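Local coordinates for protein Bd3459 (PDB 5CEC) that probably cleaves peptide bonds in peptidoglycan as a serine endopeptidase of the D-Ala-D-Ala carboxypeptidase family, and is bound by an ankyrin-repeat immunity protein, at residues 126-130 with 131-135; 172-175 with 176-180; 236-239 with 240-244. The protein carries 1 engineered substitution. All coordinates share one frame; numbering follows the deposited sequence.

Interaction 1: residues 126-130 with 131-135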
ATOM      1  N   SER A 126     -23.082   6.712  14.028  1.00 18.41           N
ATOM      2  CA  SER A 126     -23.241   8.164  14.202  1.00 18.55           C
ATOM      3  C   SER A 126     -24.517   8.675  13.484  1.00 18.98           C
ATOM      4  O   SER A 126     -25.309   9.439  14.049  1.00 19.95           O
ATOM      5  CB  SER A 126     -22.013   8.894  13.659  1.00 19.69           C
ATOM      6  OG  SER A 126     -22.222  10.283  13.634  1.00 20.45           O
ATOM      7  N   GLU A 127     -24.721   8.222  12.260  1.00 17.70           N
ATOM      8  CA  GLU A 127     -25.900   8.622  11.495  1.00 18.88           C
ATOM      9  C   GLU A 127     -27.193   8.109  12.095  1.00 18.98           C
ATOM     10  O   GLU A 127     -28.172   8.853  12.131  1.00 20.01           O
ATOM     11  CB  GLU A 127     -25.781   8.137  10.049  1.00 17.83           C
ATOM     12  CG  GLU A 127     -24.822   9.003   9.240  1.00 18.45           C
ATOM     13  CD  GLU A 127     -25.356  10.408   9.115  1.00 19.68           C
ATOM     14  OE1 GLU A 127     -26.277  10.592   8.308  1.00 20.65           O
ATOM     15  OE2 GLU A 127     -24.961  11.311   9.901  1.00 21.61           O
ATOM     16  N   LEU A 128     -27.223   6.850  12.533  1.00 18.71           N
ATOM     17  CA  LEU A 128     -28.413   6.330  13.212  1.00 19.50           C
ATOM     18  C   LEU A 128     -28.732   7.211  14.411  1.00 19.98           C
ATOM     19  O   LEU A 128     -29.889   7.634  14.586  1.00 20.32           O
ATOM     20  CB  LEU A 128     -28.229   4.859  13.618  1.00 20.35           C
ATOM     21  CG  LEU A 128     -28.161   3.874  12.438  1.00 20.24           C
ATOM     22  CD1 LEU A 128     -27.681   2.518  12.928  1.00 21.73           C
ATOM     23  CD2 LEU A 128     -29.466   3.721  11.707  1.00 22.30           C
ATOM     24  N   ASN A 129     -27.708   7.504  15.217  1.00 20.40           N
ATOM     25  CA  ASN A 129     -27.915   8.381  16.370  1.00 20.17           C
ATOM     26  C   ASN A 129     -28.414   9.780  15.983  1.00 21.42           C
ATOM     27  O   ASN A 129     -29.284  10.336  16.653  1.00 23.60           O
ATOM     28  CB  ASN A 129     -26.647   8.504  17.215  1.00 20.82           C
ATOM     29  CG  ASN A 129     -26.311   7.258  18.028  1.00 21.70           C
ATOM     30  OD1 ASN A 129     -25.326   7.297  18.761  1.00 25.37           O
ATOM     31  ND2 ASN A 129     -27.084   6.188  17.930  1.00 22.50           N
ATOM     32  N   ARG A 130     -27.864  10.329  14.896  1.00 21.84           N
ATOM     33  CA  ARG A 130     -28.334  11.626  14.392  1.00 23.83           C
ATOM     34  C   ARG A 130     -29.830  11.591  14.069  1.00 24.83           C
ATOM     35  O   ARG A 130     -30.519  12.588  14.277  1.00 29.91           O
ATOM     36  CB  ARG A 130     -27.527  12.048  13.162  1.00 24.78           C
ATOM     37  CG  ARG A 130     -27.803  13.477  12.714  1.00 28.40           C
ATOM     38  CD  ARG A 130     -26.897  13.942  11.597  1.00 30.08           C
ATOM     39  NE  ARG A 130     -27.097  13.153  10.375  1.00 32.07           N
ATOM     40  CZ  ARG A 130     -28.014  13.377   9.428  1.00 35.80           C
ATOM     41  NH1 ARG A 130     -28.891  14.394   9.516  1.00 40.48           N
ATOM     42  NH2 ARG A 130     -28.064  12.564   8.372  1.00 36.37           N
ATOM     43  N   MET A 131     -30.304  10.431  13.585  1.00 23.89           N
ATOM     44  CA  MET A 131     -31.711  10.186  13.286  1.00 25.48           C
ATOM     45  C   MET A 131     -32.555   9.775  14.491  1.00 24.51           C
ATOM     46  O   MET A 131     -33.719   9.433  14.324  1.00 25.73           O
ATOM     47  CB  MET A 131     -31.837   9.071  12.243  1.00 27.56           C
ATOM     48  CG  MET A 131     -31.125   9.345  10.964  1.00 30.97           C
ATOM     49  SD  MET A 131     -31.967   8.390   9.728  1.00 42.41           S
ATOM     50  CE  MET A 131     -33.310   9.532   9.397  1.00 41.39           C
ATOM     51  N   LYS A 132     -31.987   9.811  15.689  1.00 23.23           N
ATOM     52  CA  LYS A 132     -32.674   9.375  16.928  1.00 23.96           C
ATOM     53  C   LYS A 132     -32.979   7.859  16.922  1.00 22.31           C
ATOM     54  O   LYS A 132     -33.950   7.406  17.542  1.00 25.82           O
ATOM     55  CB  LYS A 132     -33.901  10.264  17.259  1.00 27.01           C
ATOM     56  CG  LYS A 132     -33.495  11.706  17.485  1.00 35.33           C
ATOM     57  CD  LYS A 132     -32.524  11.884  18.655  1.00 40.66           C
ATOM     58  CE  LYS A 132     -32.259  13.345  19.003  1.00 46.04           C
ATOM     59  NZ  LYS A 132     -31.672  14.095  17.861  1.00 50.72           N
ATOM     60  N   ILE A 133     -32.136   7.085  16.229  1.00 20.79           N
ATOM     61  CA  ILE A 133     -32.188   5.639  16.290  1.00 21.88           C
ATOM     62  C   ILE A 133     -31.074   5.200  17.228  1.00 21.76           C
ATOM     63  O   ILE A 133     -29.896   5.352  16.914  1.00 23.44           O
ATOM     64  CB  ILE A 133     -32.053   5.004  14.902  1.00 21.89           C
ATOM     65  CG1 ILE A 133     -33.162   5.505  13.987  1.00 22.44           C
ATOM     66  CG2 ILE A 133     -32.110   3.490  15.045  1.00 23.16           C
ATOM     67  CD1 ILE A 133     -33.042   5.076  12.545  1.00 24.63           C
ATOM     68  N   THR A 134     -31.452   4.706  18.395  1.00 23.46           N
ATOM     69  CA  THR A 134     -30.501   4.239  19.403  1.00 24.22           C
ATOM     70  C   THR A 134     -30.699   2.784  19.796  1.00 25.88           C
ATOM     71  O   THR A 134     -29.795   2.181  20.396  1.00 28.14           O
ATOM     72  CB  THR A 134     -30.598   5.070  20.702  1.00 27.68           C
ATOM     73  OG1 THR A 134     -31.936   5.011  21.203  1.00 28.47           O
ATOM     74  CG2 THR A 134     -30.226   6.493  20.444  1.00 29.28           C
ATOM     75  N   LYS A 135     -31.892   2.256  19.529  1.00 25.03           N
ATOM     76  CA  LYS A 135     -32.241   0.885  19.857  1.00 26.01           C
ATOM     77  C   LYS A 135     -32.823   0.247  18.627  1.00 23.93           C
ATOM     78  O   LYS A 135     -33.789   0.760  18.067  1.00 25.71           O
ATOM     79  CB  LYS A 135     -33.268   0.865  20.991  1.00 31.86           C
ATOM     80  CG  LYS A 135     -32.673   1.227  22.338  1.00 37.36           C
ATOM     81  CD  LYS A 135     -33.744   1.543  23.386  1.00 43.85           C
ATOM     82  CE  LYS A 135     -33.188   2.391  24.538  1.00 49.52           C
ATOM     83  NZ  LYS A 135     -32.799   3.781  24.131  1.00 53.15           N
TER
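I133 and K132 bond back to L128 and N129 in a Schellman motif, the local turn that ends helix 118-130 just before strand 135-141. Two backbone bonds define it: I133 N to L128 O at 2.8 Å and K132 N to N129 O at 2.9 Å. K132 is the C-prime residue, and its positive phi of 65° turns the chain back. One step earlier, M131 N still makes a regular helical bond to E127 O, 3.0 Å long. The apolar contact expected across such a cap is present: the branch tip CD2 of L128 meets CD1 of I133 at 3.9 Å. N129 adds a side-chain clasp. With CG beside its backbone N (chi1 -73°), its ND2 is brought within 3.1 Å of I133 O, and it also bonds K210 O. One turn along the helix from buried E127, exposed R130 grips its carboxylate side-on, NH2 to OE1 at 2.7 Å and nearly straight (174°), NE to OE2 at 2.9 Å; OE1 also receives L435 N. Toward the sheet, L128 packs on L94 of strand 91-98 and I106 of strand 104-109, and I133 on V96 and Y104 of the same two strands, while T134 and K135 join D212 and Y104 through backbone bonds.

Interaction 2: residues 172-175 with 176-180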
ATOM      1  N   SER A 172     -22.796 -16.187   8.441  1.00 24.85           N
ATOM      2  CA  SER A 172     -22.455 -16.560   9.822  1.00 25.96           C
ATOM      3  C   SER A 172     -21.426 -15.586  10.368  1.00 24.46           C
ATOM      4  O   SER A 172     -21.529 -15.094  11.496  1.00 23.75           O
ATOM      5  CB  SER A 172     -21.882 -17.995   9.862  1.00 28.70           C
ATOM      6  OG  SER A 172     -21.386 -18.333  11.151  1.00 33.59           O
ATOM      7  N   ILE A 173     -20.446 -15.284   9.532  1.00 21.85           N
ATOM      8  CA  ILE A 173     -19.347 -14.408   9.941  1.00 23.30           C
ATOM      9  C   ILE A 173     -19.808 -12.946  10.023  1.00 21.32           C
ATOM     10  O   ILE A 173     -19.456 -12.257  10.967  1.00 21.34           O
ATOM     11  CB  ILE A 173     -18.136 -14.577   9.016  1.00 26.08           C
ATOM     12  CG1 ILE A 173     -17.671 -16.034   9.076  1.00 29.76           C
ATOM     13  CG2 ILE A 173     -17.007 -13.624   9.413  1.00 27.05           C
ATOM     14  CD1 ILE A 173     -17.042 -16.467  10.376  1.00 34.18           C
ATOM     15  N   VAL A 174     -20.643 -12.488   9.090  1.00 18.65           N
ATOM     16  CA  VAL A 174     -21.189 -11.119   9.170  1.00 19.32           C
ATOM     17  C   VAL A 174     -22.034 -10.976  10.426  1.00 19.75           C
ATOM     18  O   VAL A 174     -21.917  -9.972  11.123  1.00 20.96           O
ATOM     19  CB  VAL A 174     -21.975 -10.757   7.903  1.00 19.33           C
ATOM     20  CG1 VAL A 174     -22.674  -9.426   8.055  1.00 19.98           C
ATOM     21  CG2 VAL A 174     -21.010 -10.692   6.723  1.00 20.08           C
ATOM     22  N   ARG A 175     -22.857 -11.979  10.728  1.00 20.10           N
ATOM     23  CA  ARG A 175     -23.670 -11.938  11.931  1.00 20.75           C
ATOM     24  C   ARG A 175     -22.797 -11.824  13.173  1.00 20.88           C
ATOM     25  O   ARG A 175     -23.094 -11.022  14.056  1.00 21.78           O
ATOM     26  CB  ARG A 175     -24.614 -13.135  12.033  1.00 22.80           C
ATOM     27  CG  ARG A 175     -25.431 -13.180  13.318  1.00 25.07           C
ATOM     28  CD  ARG A 175     -26.474 -14.277  13.262  1.00 28.32           C
ATOM     29  NE  ARG A 175     -27.199 -14.402  14.523  1.00 31.46           N
ATOM     30  CZ  ARG A 175     -26.813 -15.094  15.591  1.00 36.16           C
ATOM     31  NH1 ARG A 175     -25.682 -15.795  15.601  1.00 37.60           N
ATOM     32  NH2 ARG A 175     -27.588 -15.096  16.668  1.00 40.63           N
ATOM     33  N   ALA A 176     -21.736 -12.622  13.219  1.00 20.09           N
ATOM     34  CA  ALA A 176     -20.819 -12.567  14.323  1.00 20.76           C
ATOM     35  C   ALA A 176     -20.132 -11.217  14.466  1.00 19.90           C
ATOM     36  O   ALA A 176     -19.970 -10.739  15.574  1.00 22.90           O
ATOM     37  CB  ALA A 176     -19.788 -13.678  14.242  1.00 21.12           C
ATOM     38  N   THR A 177     -19.729 -10.612  13.353  1.00 19.34           N
ATOM     39  CA  THR A 177     -19.103  -9.306  13.395  1.00 19.14           C
ATOM     40  C   THR A 177     -20.110  -8.221  13.812  1.00 18.76           C
ATOM     41  O   THR A 177     -19.773  -7.321  14.580  1.00 19.14           O
ATOM     42  CB  THR A 177     -18.497  -8.964  12.015  1.00 19.09           C
ATOM     43  OG1 THR A 177     -17.579  -9.996  11.649  1.00 21.85           O
ATOM     44  CG2 THR A 177     -17.794  -7.607  12.018  1.00 21.15           C
ATOM     45  N   LEU A 178     -21.346  -8.320  13.319  1.00 17.85           N
ATOM     46  CA  LEU A 178     -22.394  -7.411  13.758  1.00 18.79           C
ATOM     47  C   LEU A 178     -22.609  -7.522  15.262  1.00 18.70           C
ATOM     48  O   LEU A 178     -22.712  -6.523  15.940  1.00 19.71           O
ATOM     49  CB  LEU A 178     -23.691  -7.653  13.007  1.00 18.09           C
ATOM     50  CG  LEU A 178     -23.771  -7.102  11.572  1.00 17.45           C
ATOM     51  CD1 LEU A 178     -25.001  -7.655  10.868  1.00 19.39           C
ATOM     52  CD2 LEU A 178     -23.770  -5.577  11.574  1.00 18.22           C
ATOM     53  N   THR A 179     -22.605  -8.745  15.784  1.00 19.31           N
ATOM     54  CA  THR A 179     -22.874  -8.981  17.183  1.00 21.13           C
ATOM     55  C   THR A 179     -21.714  -8.508  18.051  1.00 20.92           C
ATOM     56  O   THR A 179     -21.935  -7.865  19.078  1.00 23.53           O
ATOM     57  CB  THR A 179     -23.137 -10.466  17.423  1.00 21.48           C
ATOM     58  OG1 THR A 179     -24.269 -10.902  16.657  1.00 24.51           O
ATOM     59  CG2 THR A 179     -23.362 -10.820  18.906  1.00 23.62           C
ATOM     60  N   SER A 180     -20.478  -8.789  17.644  1.00 20.11           N
ATOM     61  CA  SER A 180     -19.342  -8.561  18.537  0.50 21.59           C
ATOM     62  C   SER A 180     -18.666  -7.218  18.337  1.00 21.06           C
ATOM     63  O   SER A 180     -17.955  -6.764  19.215  1.00 21.59           O
ATOM     64  CB  SER A 180     -18.338  -9.700  18.399  0.50 22.75           C
ATOM     65  OG  SER A 180     -18.920 -10.903  18.869  0.50 25.34           O
TER
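A176 opens the second half of this turn-to-turn contact within helix 167-182, its N bonding S172 O at 3.0 Å while its CB sits 3.5 Å from the same oxygen. T177 follows with N on I173 O at 2.9 Å. Its hydroxyl OG1 also comes within 3.0 Å of I173 O, because chi1 of -57° sets it beside the backbone N, facing the preceding turn; another acceptor competes for that proton, so the second bond is not settled. L178 turns to the buried side. Its N bonds V174 O at 2.8 Å, and its CD1 meets V174 CG1 at 4.1 Å, the two side chains lying alongside and pointing the same way. V174 packs on F141 and F145, L178 on L139, F141 and L147. T179 bonds twice to one oxygen: its N and its OG1 both reach R175 O, each at 2.9 Å, from opposite faces of the carbonyl plane. R175 itself stretches away from the helix in an extended chain, CG anti to the backbone N (chi1 177°), and its NE bonds I216 O of strand 212-218. S180 N still bonds A176 O at 2.9 Å in the regular i to i-4 way; a wider pi-type turn is present at 178-180. The chemistry sorts by face: V174 and L178 give the helix an apolar stripe toward the sheet, whereas the T179 hydroxyl is spent on a carbonyl of its own helix, tying the side chain of T179 to the backbone four residues back.

Interaction 3: residues 236-239 with 240-244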
ATOM      1  N   MET A 236     -24.630   6.066   1.184  1.00 16.09           N
ATOM      2  CA  MET A 236     -23.740   5.936   0.040  1.00 17.20           C
ATOM      3  C   MET A 236     -22.290   5.916   0.485  1.00 17.57           C
ATOM      4  O   MET A 236     -21.879   6.685   1.349  1.00 18.51           O
ATOM      5  CB  MET A 236     -23.929   7.065  -0.941  1.00 18.79           C
ATOM      6  CG  MET A 236     -25.322   7.143  -1.501  1.00 21.66           C
ATOM      7  SD  MET A 236     -25.391   8.033  -3.053  1.00 26.56           S
ATOM      8  CE  MET A 236     -25.075   9.692  -2.468  1.00 28.67           C
ATOM      9  N   SER A 237     -21.504   5.026  -0.111  1.00 15.93           N
ATOM     10  CA  SER A 237     -20.063   5.090   0.066  1.00 16.47           C
ATOM     11  C   SER A 237     -19.499   6.372  -0.500  1.00 15.30           C
ATOM     12  O   SER A 237     -20.156   7.065  -1.295  1.00 16.25           O
ATOM     13  CB  SER A 237     -19.360   3.913  -0.611  1.00 16.22           C
ATOM     14  OG  SER A 237     -19.372   4.043  -2.021  1.00 15.70           O
ATOM     15  N   ALA A 238     -18.260   6.673  -0.138  1.00 15.80           N
ATOM     16  CA  ALA A 238     -17.402   7.584  -0.900  1.00 16.24           C
ATOM     17  C   ALA A 238     -17.372   7.106  -2.361  1.00 15.91           C
ATOM     18  O   ALA A 238     -17.586   5.912  -2.649  1.00 16.98           O
ATOM     19  CB  ALA A 238     -15.983   7.623  -0.293  1.00 17.87           C
ATOM     20  N   PRO A 239     -17.072   8.023  -3.277  1.00 16.51           N
ATOM     21  CA  PRO A 239     -17.020   7.579  -4.671  1.00 16.92           C
ATOM     22  C   PRO A 239     -15.928   6.535  -4.886  1.00 15.93           C
ATOM     23  O   PRO A 239     -14.924   6.481  -4.156  1.00 16.08           O
ATOM     24  CB  PRO A 239     -16.739   8.847  -5.458  1.00 19.18           C
ATOM     25  CG  PRO A 239     -16.314   9.881  -4.483  1.00 21.39           C
ATOM     26  CD  PRO A 239     -16.793   9.464  -3.123  1.00 17.88           C
ATOM     27  N   LEU A 240     -16.108   5.744  -5.939  1.00 15.25           N
ATOM     28  CA  LEU A 240     -15.158   4.691  -6.257  1.00 15.06           C
ATOM     29  C   LEU A 240     -13.716   5.184  -6.346  1.00 15.14           C
ATOM     30  O   LEU A 240     -12.813   4.504  -5.859  1.00 15.74           O
ATOM     31  CB  LEU A 240     -15.557   3.986  -7.558  1.00 15.47           C
ATOM     32  CG  LEU A 240     -14.637   2.859  -8.003  1.00 15.34           C
ATOM     33  CD1 LEU A 240     -14.668   1.681  -7.055  1.00 16.31           C
ATOM     34  CD2 LEU A 240     -14.942   2.446  -9.428  1.00 18.24           C
ATOM     35  N   LYS A 241     -13.502   6.365  -6.917  1.00 14.93           N
ATOM     36  CA  LYS A 241     -12.142   6.897  -7.015  1.00 16.10           C
ATOM     37  C   LYS A 241     -11.462   6.939  -5.628  1.00 15.08           C
ATOM     38  O   LYS A 241     -10.271   6.704  -5.528  1.00 15.11           O
ATOM     39  CB  LYS A 241     -12.119   8.275  -7.702  1.00 17.77           C
ATOM     40  CG  LYS A 241     -12.867   9.359  -6.937  1.00 20.94           C
ATOM     41  CD  LYS A 241     -12.950  10.722  -7.585  1.00 24.65           C
ATOM     42  CE  LYS A 241     -13.713  11.639  -6.651  1.00 28.06           C
ATOM     43  NZ  LYS A 241     -13.659  13.069  -7.019  1.00 33.49           N
ATOM     44  N   THR A 242     -12.222   7.335  -4.604  1.00 15.15           N
ATOM     45  CA  THR A 242     -11.715   7.420  -3.233  1.00 14.09           C
ATOM     46  C   THR A 242     -11.369   6.025  -2.675  1.00 13.86           C
ATOM     47  O   THR A 242     -10.347   5.828  -2.000  1.00 15.16           O
ATOM     48  CB  THR A 242     -12.719   8.136  -2.336  1.00 15.83           C
ATOM     49  OG1 THR A 242     -12.991   9.414  -2.905  1.00 19.23           O
ATOM     50  CG2 THR A 242     -12.245   8.246  -0.895  1.00 16.69           C
ATOM     51  N   ILE A 243     -12.269   5.093  -2.894  1.00 13.51           N
ATOM     52  CA  ILE A 243     -12.046   3.697  -2.479  1.00 13.71           C
ATOM     53  C   ILE A 243     -10.775   3.149  -3.138  1.00 12.61           C
ATOM     54  O   ILE A 243      -9.932   2.497  -2.496  1.00 13.66           O
ATOM     55  CB  ILE A 243     -13.279   2.821  -2.802  1.00 14.32           C
ATOM     56  CG1 ILE A 243     -14.473   3.300  -1.960  1.00 16.43           C
ATOM     57  CG2 ILE A 243     -12.959   1.319  -2.578  1.00 14.76           C
ATOM     58  CD1 ILE A 243     -15.778   2.678  -2.402  1.00 17.56           C
ATOM     59  N   LEU A 244     -10.644   3.421  -4.432  1.00 13.81           N
ATOM     60  CA  LEU A 244      -9.455   3.010  -5.189  1.00 13.38           C
ATOM     61  C   LEU A 244      -8.180   3.684  -4.684  1.00 13.51           C
ATOM     62  O   LEU A 244      -7.149   3.037  -4.508  1.00 14.23           O
ATOM     63  CB  LEU A 244      -9.637   3.276  -6.689  1.00 13.91           C
ATOM     64  CG  LEU A 244     -10.730   2.442  -7.345  1.00 14.32           C
ATOM     65  CD1 LEU A 244     -11.059   3.009  -8.704  1.00 16.11           C
ATOM     66  CD2 LEU A 244     -10.377   0.977  -7.480  1.00 15.08           C
TER
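P239 holds the N-cap position of helix 240-250, and T242 and I243 of the first turn fold back on it and on the loop leaving strand 231-236. The evidence for the helix start is P239 O, which takes I243 N at 3.3 Å, in the carbonyl plane and fairly straight (163°); T242 N, at 2.9 Å from the same oxygen, makes a bent and weak bond. The close packing lies on the loop side of this turn. A238 CB rests on T242 CG2 at 3.8 Å, and the proline ring brings CG to 3.7 Å from T242 OG1. I243 reaches back along the loop, its CD1 lying 3.7 Å from A238 O and 3.9 Å from S237 OG, while L240 leaves the loop to pack on A80 and L84 of helix 72-84. The looser side belongs to K241, which is partly exposed. Its CG lies between the backbone N and the carbonyl carbon (chi1 63°), and the extended chain beyond runs past the CB-CG side of the proline at a slant, CE 3.8 Å from P239 CG, before NZ bonds Y326 OH. The turn joins strand 231-236 of the mixed sheet to helix 240-250, which packs on helices 72-84 and 253-262 in this S13-family fold. Within the loop, S237 OG donates to A238 O at 2.7 Å and is itself met by F90 N.

How the interactions relate
The three contacts come in series along the chain, and all border the mixed sheet. Interaction 1 ends helix 118-130 and delivers the chain to strand 135-141; interaction 2 follows on helix 167-182, which packs on that same strand and on strand 212-218; interaction 3 leaves strand 231-236 to start helix 240-250. Their centres lie about 20 Å (1 to 2), 23 Å (1 to 3) and 24 Å (2 to 3) apart, and none touches another. Interactions 1 and 2 sit toward the periphery, whereas interaction 3, about 9 Å from the chain centre, links the part built on the mixed sheet to the part with the antiparallel six-stranded sheet and helices 72-84 and 253-262.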